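Local coordinates for fibronectin type-III domain-containing protein (Caldanaerobacter subterraneus subsp. tengcongensis, PDB 7JGT) that is of unknown function but supplies a hyperstable fibronectin type III-like domain, probably a structural module of a larger bacterial protein, at residues A[20-25]-A[85-90]; A[38-43]-A[68-73]. The protein carries 1 engineered substitution. All coordinates share one frame; numbering follows the deposited sequence. Where two conformers were deposited one is given.

Contact 1. Residues A[20-25]-A[85-90]; sequences HTLRLR and ASSTTD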
loop_
_atom_site.group_PDB
_atom_site.type_symbol
_atom_site.label_atom_id
_atom_site.label_comp_id
_atom_site.label_asym_id
_atom_site.label_seq_id
_atom_site.Cartn_x
_atom_site.Cartn_y
_atom_site.Cartn_z
ATOM N N HIS A 20 9.858 11.841 5.036
ATOM C CA HIS A 20 9.527 11.681 3.625
ATOM C C HIS A 20 9.234 10.229 3.255
ATOM O O HIS A 20 9.280 9.877 2.070
ATOM C CB HIS A 20 10.669 12.212 2.760
ATOM C CG HIS A 20 12.007 11.684 3.162
ATOM N ND1 HIS A 20 12.693 12.153 4.262
ATOM C CD2 HIS A 20 12.777 10.706 2.626
ATOM C CE1 HIS A 20 13.834 11.496 4.380
ATOM N NE2 HIS A 20 13.908 10.612 3.401
ATOM N N THR A 21 8.929 9.378 4.230
ATOM C CA THR A 21 8.769 7.958 3.946
ATOM C C THR A 21 7.700 7.369 4.852
ATOM O O THR A 21 7.573 7.769 6.010
ATOM C CB THR A 21 10.090 7.195 4.139
ATOM O OG1 THR A 21 11.144 7.851 3.418
ATOM C CG2 THR A 21 9.972 5.750 3.652
ATOM N N LEU A 22 6.932 6.425 4.308
ATOM C CA LEU A 22 6.016 5.612 5.096
ATOM C C LEU A 22 6.272 4.138 4.804
ATOM O O LEU A 22 6.691 3.766 3.703
ATOM C CB LEU A 22 4.557 5.968 4.806
ATOM C CG LEU A 22 4.089 7.348 5.284
ATOM C CD1 LEU A 22 2.687 7.616 4.774
ATOM C CD2 LEU A 22 4.141 7.462 6.807
ATOM N N ARG A 23 6.031 3.304 5.809
ATOM C CA ARG A 23 6.205 1.861 5.691
ATOM C C ARG A 23 4.833 1.222 5.530
ATOM O O ARG A 23 3.951 1.418 6.371
ATOM C CB ARG A 23 6.928 1.304 6.917
ATOM C CG ARG A 23 7.009 -0.211 6.993
ATOM C CD ARG A 23 7.433 -0.637 8.397
ATOM N NE ARG A 23 7.884 -2.025 8.457
ATOM C CZ ARG A 23 7.909 -2.762 9.566
ATOM N NH1 ARG A 23 7.496 -2.253 10.725
ATOM N NH2 ARG A 23 8.347 -4.014 9.513
ATOM N N LEU A 24 4.649 0.497 4.433
ATOM C CA LEU A 24 3.436 -0.256 4.156
ATOM C C LEU A 24 3.715 -1.730 4.421
ATOM O O LEU A 24 4.781 -2.231 4.066
ATOM C CB LEU A 24 2.986 -0.067 2.703
ATOM C CG LEU A 24 2.070 1.113 2.358
ATOM C CD1 LEU A 24 2.733 2.422 2.716
ATOM C CD2 LEU A 24 1.708 1.116 0.875
ATOM N N ARG A 25 2.754 -2.413 5.043
ATOM C CA ARG A 25 2.883 -3.816 5.435
ATOM C C ARG A 25 1.549 -4.516 5.237
ATOM O O ARG A 25 0.490 -3.911 5.413
ATOM C CB ARG A 25 3.290 -3.968 6.906
ATOM C CG ARG A 25 4.753 -3.829 7.192
ATOM C CD ARG A 25 5.038 -4.316 8.607
ATOM N NE ARG A 25 4.369 -3.497 9.613
ATOM C CZ ARG A 25 4.134 -3.886 10.863
ATOM N NH1 ARG A 25 4.510 -5.091 11.272
ATOM N NH2 ARG A 25 3.526 -3.065 11.708
ATOM N N ALA A 85 -5.497 1.987 3.987
ATOM C CA ALA A 85 -4.887 2.340 5.260
ATOM C C ALA A 85 -4.176 3.669 5.056
ATOM O O ALA A 85 -3.914 4.081 3.922
ATOM C CB ALA A 85 -3.910 1.262 5.748
ATOM N N SER A 86 -3.864 4.339 6.162
ATOM C CA SER A 86 -3.272 5.664 6.048
ATOM C C SER A 86 -2.368 5.948 7.245
ATOM O O SER A 86 -2.385 5.239 8.254
ATOM C CB SER A 86 -4.367 6.726 5.899
ATOM O OG SER A 86 -5.131 6.847 7.084
ATOM N N SER A 87 -1.570 7.005 7.116
ATOM C CA SER A 87 -0.769 7.518 8.222
ATOM C C SER A 87 -0.248 8.892 7.823
ATOM O O SER A 87 -0.513 9.384 6.725
ATOM C CB SER A 87 0.382 6.579 8.579
ATOM O OG SER A 87 1.022 7.027 9.757
ATOM N N THR A 88 0.509 9.503 8.723
ATOM C CA THR A 88 1.103 10.812 8.492
ATOM C C THR A 88 2.614 10.692 8.590
ATOM O O THR A 88 3.130 10.094 9.539
ATOM C CB THR A 88 0.597 11.833 9.516
ATOM O OG1 THR A 88 -0.836 11.867 9.491
ATOM C CG2 THR A 88 1.158 13.218 9.212
ATOM N N THR A 89 3.317 11.259 7.617
ATOM C CA THR A 89 4.768 11.301 7.685
ATOM C C THR A 89 5.225 12.164 8.851
ATOM O O THR A 89 4.546 13.109 9.258
ATOM C CB THR A 89 5.348 11.874 6.404
ATOM O OG1 THR A 89 4.672 13.106 6.112
ATOM C CG2 THR A 89 5.198 10.893 5.258
ATOM N N ASP A 90 6.410 11.852 9.363
ATOM C CA ASP A 90 7.002 12.622 10.451
ATOM C C ASP A 90 7.058 14.108 10.110
ATOM O O ASP A 90 7.055 14.485 8.931
ATOM C CB ASP A 90 8.398 12.088 10.763
ATOM C CG ASP A 90 8.715 12.118 12.246
ATOM O OD1 ASP A 90 7.776 12.039 13.064
ATOM O OD2 ASP A 90 9.903 12.221 12.589
HETATM O O HOH W 1 7.529 9.081 8.287
#

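Contact 2. Residues A[38-43]-A[68-73]; sequences YLVSDS and CFALRA. Engineered in segment 68-73: Cys68 (natural residue Thr).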
loop_
_atom_site.group_PDB
_atom_site.type_symbol
_atom_site.label_atom_id
_atom_site.label_comp_id
_atom_site.label_asym_id
_atom_site.label_seq_id
_atom_site.Cartn_x
_atom_site.Cartn_y
_atom_site.Cartn_z
ATOM N N TYR A 38 -1.302 1.920 -4.522
ATOM C CA TYR A 38 -1.712 3.197 -5.085
ATOM C C TYR A 38 -1.847 4.232 -3.985
ATOM O O TYR A 38 -2.229 3.913 -2.859
ATOM C CB TYR A 38 -3.038 3.086 -5.825
ATOM C CG TYR A 38 -2.976 2.096 -6.959
ATOM C CD1 TYR A 38 -3.079 0.729 -6.721
ATOM C CD2 TYR A 38 -2.800 2.527 -8.267
ATOM C CE1 TYR A 38 -3.005 -0.185 -7.756
ATOM C CE2 TYR A 38 -2.725 1.616 -9.316
ATOM C CZ TYR A 38 -2.833 0.266 -9.055
ATOM O OH TYR A 38 -2.764 -0.638 -10.091
ATOM N N LEU A 39 -1.512 5.472 -4.329
ATOM C CA LEU A 39 -1.759 6.622 -3.466
ATOM C C LEU A 39 -3.149 7.164 -3.772
ATOM O O LEU A 39 -3.440 7.504 -4.924
ATOM C CB LEU A 39 -0.702 7.705 -3.691
ATOM C CG LEU A 39 -0.991 9.028 -2.975
ATOM C CD1 LEU A 39 -1.111 8.791 -1.461
ATOM C CD2 LEU A 39 0.076 10.066 -3.273
ATOM N N VAL A 40 -4.002 7.236 -2.752
ATOM C CA VAL A 40 -5.360 7.753 -2.894
ATOM C C VAL A 40 -5.356 9.236 -2.544
ATOM O O VAL A 40 -5.075 9.609 -1.401
ATOM C CB VAL A 40 -6.340 6.990 -1.992
ATOM C CG1 VAL A 40 -7.743 7.562 -2.140
ATOM C CG2 VAL A 40 -6.301 5.496 -2.302
ATOM N N SER A 41 -5.691 10.082 -3.517
ATOM C CA SER A 41 -5.681 11.530 -3.333
ATOM C C SER A 41 -6.949 12.126 -3.925
ATOM O O SER A 41 -7.157 12.057 -5.140
ATOM C CB SER A 41 -4.443 12.159 -3.980
ATOM N N ASP A 42 -7.784 12.720 -3.072
ATOM C CA ASP A 42 -9.034 13.355 -3.496
ATOM C C ASP A 42 -9.867 12.406 -4.356
ATOM O O ASP A 42 -10.341 12.755 -5.441
ATOM C CB ASP A 42 -8.757 14.667 -4.235
ATOM N N SER A 43 -10.014 11.174 -3.864
ATOM C CA SER A 43 -10.821 10.136 -4.516
ATOM C C SER A 43 -10.300 9.766 -5.909
ATOM O O SER A 43 -11.082 9.416 -6.796
ATOM C CB SER A 43 -12.297 10.543 -4.590
ATOM N N CYS A 68 -3.120 8.385 2.225
ATOM C CA CYS A 68 -3.941 7.185 2.185
ATOM C C CYS A 68 -3.510 6.328 1.006
ATOM O O CYS A 68 -3.327 6.838 -0.103
ATOM C CB CYS A 68 -5.426 7.516 2.063
ATOM S SG CYS A 68 -6.479 6.052 2.145
ATOM N N PHE A 69 -3.355 5.033 1.246
ATOM C CA PHE A 69 -2.938 4.103 0.210
ATOM C C PHE A 69 -4.022 3.057 -0.031
ATOM O O PHE A 69 -4.865 2.799 0.829
ATOM C CB PHE A 69 -1.603 3.439 0.576
ATOM C CG PHE A 69 -0.474 4.422 0.752
ATOM C CD1 PHE A 69 0.267 4.849 -0.331
ATOM C CD2 PHE A 69 -0.165 4.934 2.002
ATOM C CE1 PHE A 69 1.297 5.764 -0.166
ATOM C CE2 PHE A 69 0.870 5.847 2.169
ATOM C CZ PHE A 69 1.594 6.262 1.089
ATOM N N ALA A 70 -4.022 2.488 -1.228
ATOM C CA ALA A 70 -4.892 1.370 -1.554
ATOM C C ALA A 70 -4.012 0.223 -2.026
ATOM O O ALA A 70 -3.103 0.429 -2.834
ATOM C CB ALA A 70 -5.913 1.743 -2.629
ATOM N N LEU A 71 -4.285 -0.971 -1.519
ATOM C CA LEU A 71 -3.511 -2.165 -1.810
ATOM C C LEU A 71 -4.434 -3.230 -2.375
ATOM O O LEU A 71 -5.550 -3.418 -1.879
ATOM C CB LEU A 71 -2.833 -2.696 -0.536
ATOM C CG LEU A 71 -2.090 -4.028 -0.640
ATOM C CD1 LEU A 71 -0.690 -3.843 -1.198
ATOM C CD2 LEU A 71 -2.057 -4.702 0.732
ATOM N N ARG A 72 -3.974 -3.933 -3.408
ATOM C CA ARG A 72 -4.695 -5.093 -3.902
ATOM C C ARG A 72 -3.704 -6.168 -4.328
ATOM O O ARG A 72 -2.550 -5.881 -4.658
ATOM C CB ARG A 72 -5.612 -4.730 -5.076
ATOM C CG ARG A 72 -4.854 -4.251 -6.315
ATOM C CD ARG A 72 -5.824 -3.670 -7.334
ATOM N NE ARG A 72 -5.209 -3.435 -8.641
ATOM C CZ ARG A 72 -5.904 -3.154 -9.737
ATOM N NH1 ARG A 72 -7.227 -3.081 -9.677
ATOM N NH2 ARG A 72 -5.284 -2.954 -10.897
ATOM N N ALA A 73 -4.169 -7.411 -4.302
ATOM C CA ALA A 73 -3.420 -8.568 -4.766
ATOM C C ALA A 73 -3.868 -8.929 -6.174
ATOM O O ALA A 73 -5.027 -8.717 -6.544
ATOM C CB ALA A 73 -3.639 -9.768 -3.849
HETATM O O HOH W 2 -3.681 10.611 0.458
#

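Contact 1. Residues A[20-25]-A[85-90]
Leu22 drops its isobutyl group onto the methyl of Thr89, and the two side chains cross at about a right angle. The branch point does the touching: Leu22 CG lies 3.7 Å from Thr89 CG2, and both leucine methyls also approach the same threonine carbon. With CG beside its own backbone N (chi1 -69°), the fork of Leu22 opens toward the other segment; Leu22 CD2 lies 3.9 Å from Thr88 O, while CD1 passes 4.1 Å from Ser87 O. Ser87 adds its CB, 4.2 Å from Leu22 CD2. A beta-branched threonine suits this place because it serves two surroundings at once. Its CG2 faces the leucine, and its OG1 turns the other way to Ser62 O and Thr65 N, so the buried hydroxyl is satisfied. No direct hydrogen bond joins the segments, as expected where the two sheets of a fibronectin type III beta-sandwich face each other: strand 22-25 belongs to the three-stranded sheet, strand 78-88 to the four-stranded one, and Leu22 is part of the hydrophobic filling between them, also touching Tyr67 and Phe69. Cutting Leu22 back to alanine is likely to leave Thr89 CG2 without its apolar partner and open a gap between the sheets. Around Thr21 and Asp90 the contact turns polar. A water lies 2.6 Å from Thr21 O, to which it probably donates, and accepts a longer bond of 3.2 Å from Asp90 N. Asp90 itself turns its carboxylate to Gly17 N, joining the chain's closing segment to the loop before Thr21.

Contact 2. Residues A[38-43]-A[68-73]
Tyr38 and Ala70 exchange a pair of backbone hydrogen bonds that form the close-knit part of this contact. Tyr38 N donates to Ala70 O at 2.9 Å, and Ala70 N returns a bond of 2.8 Å to Tyr38 O. The same Tyr38 O also receives a CA-H contact from Phe69, whose CA is 3.2 Å away. Next along, Leu39 faces Phe69 as a non-hydrogen-bonded pair on the inner face, where Leu39 CD1 approaches Phe69 CE1 obliquely and both side chains meet Ile48. On the other face Val40 CG2 rests 3.8 Å from Ala70 CB; the small alanine lets the branched valine lie close over its neighbour strand, with Tyr45 beside both. This is the antiparallel pairing of strands 34-41 and 66-75 in the four-stranded sheet of a fibronectin type III domain, with side chains alternating between sandwich interior and outer surface. Val40 N bonds the backbone O of Cys68, an engineered residue (threonine in nature), at 2.8 Å, but in the other direction a water steps in, donating to Val40 O and accepting from Cys68 N. At the other end Arg72 stands out from the sheet on the Tyr38 side, extended from CG to NE, and sets its guanidinium nearly perpendicular to the Tyr38 ring, the planes 88° apart. Arg72 NH2 stands 3.5 Å from Tyr38 OH; both groups are drawn to the carboxylate of Glu36, by a salt bridge from the arginine and a hydrogen bond with the tyrosine, a surface polar cluster to which a long cationic chain and a phenol are well suited.

In the fold
Along the chain the segments run 20-25, 38-43, 68-73 and 85-90, so contact 2 falls wholly between the two halves of contact 1; their centres lie about 12 Å apart. The two share the four-stranded sheet, in which strands 66-75 and 78-88 are consecutive neighbours: Phe69 N lies 2.9 Å from Ala85 O, a probable hydrogen bond. They differ in direction. Contact 2 ties two strands within that sheet, whereas contact 1 spans to strand 22-25 of the opposing sheet. Phe69 connects them inside the sandwich, its CE2 lying 3.6 Å from Leu22 CD1. Residues from early and late in the sequence thus meet in one compact fibronectin type III domain, which probably contributes to its stability.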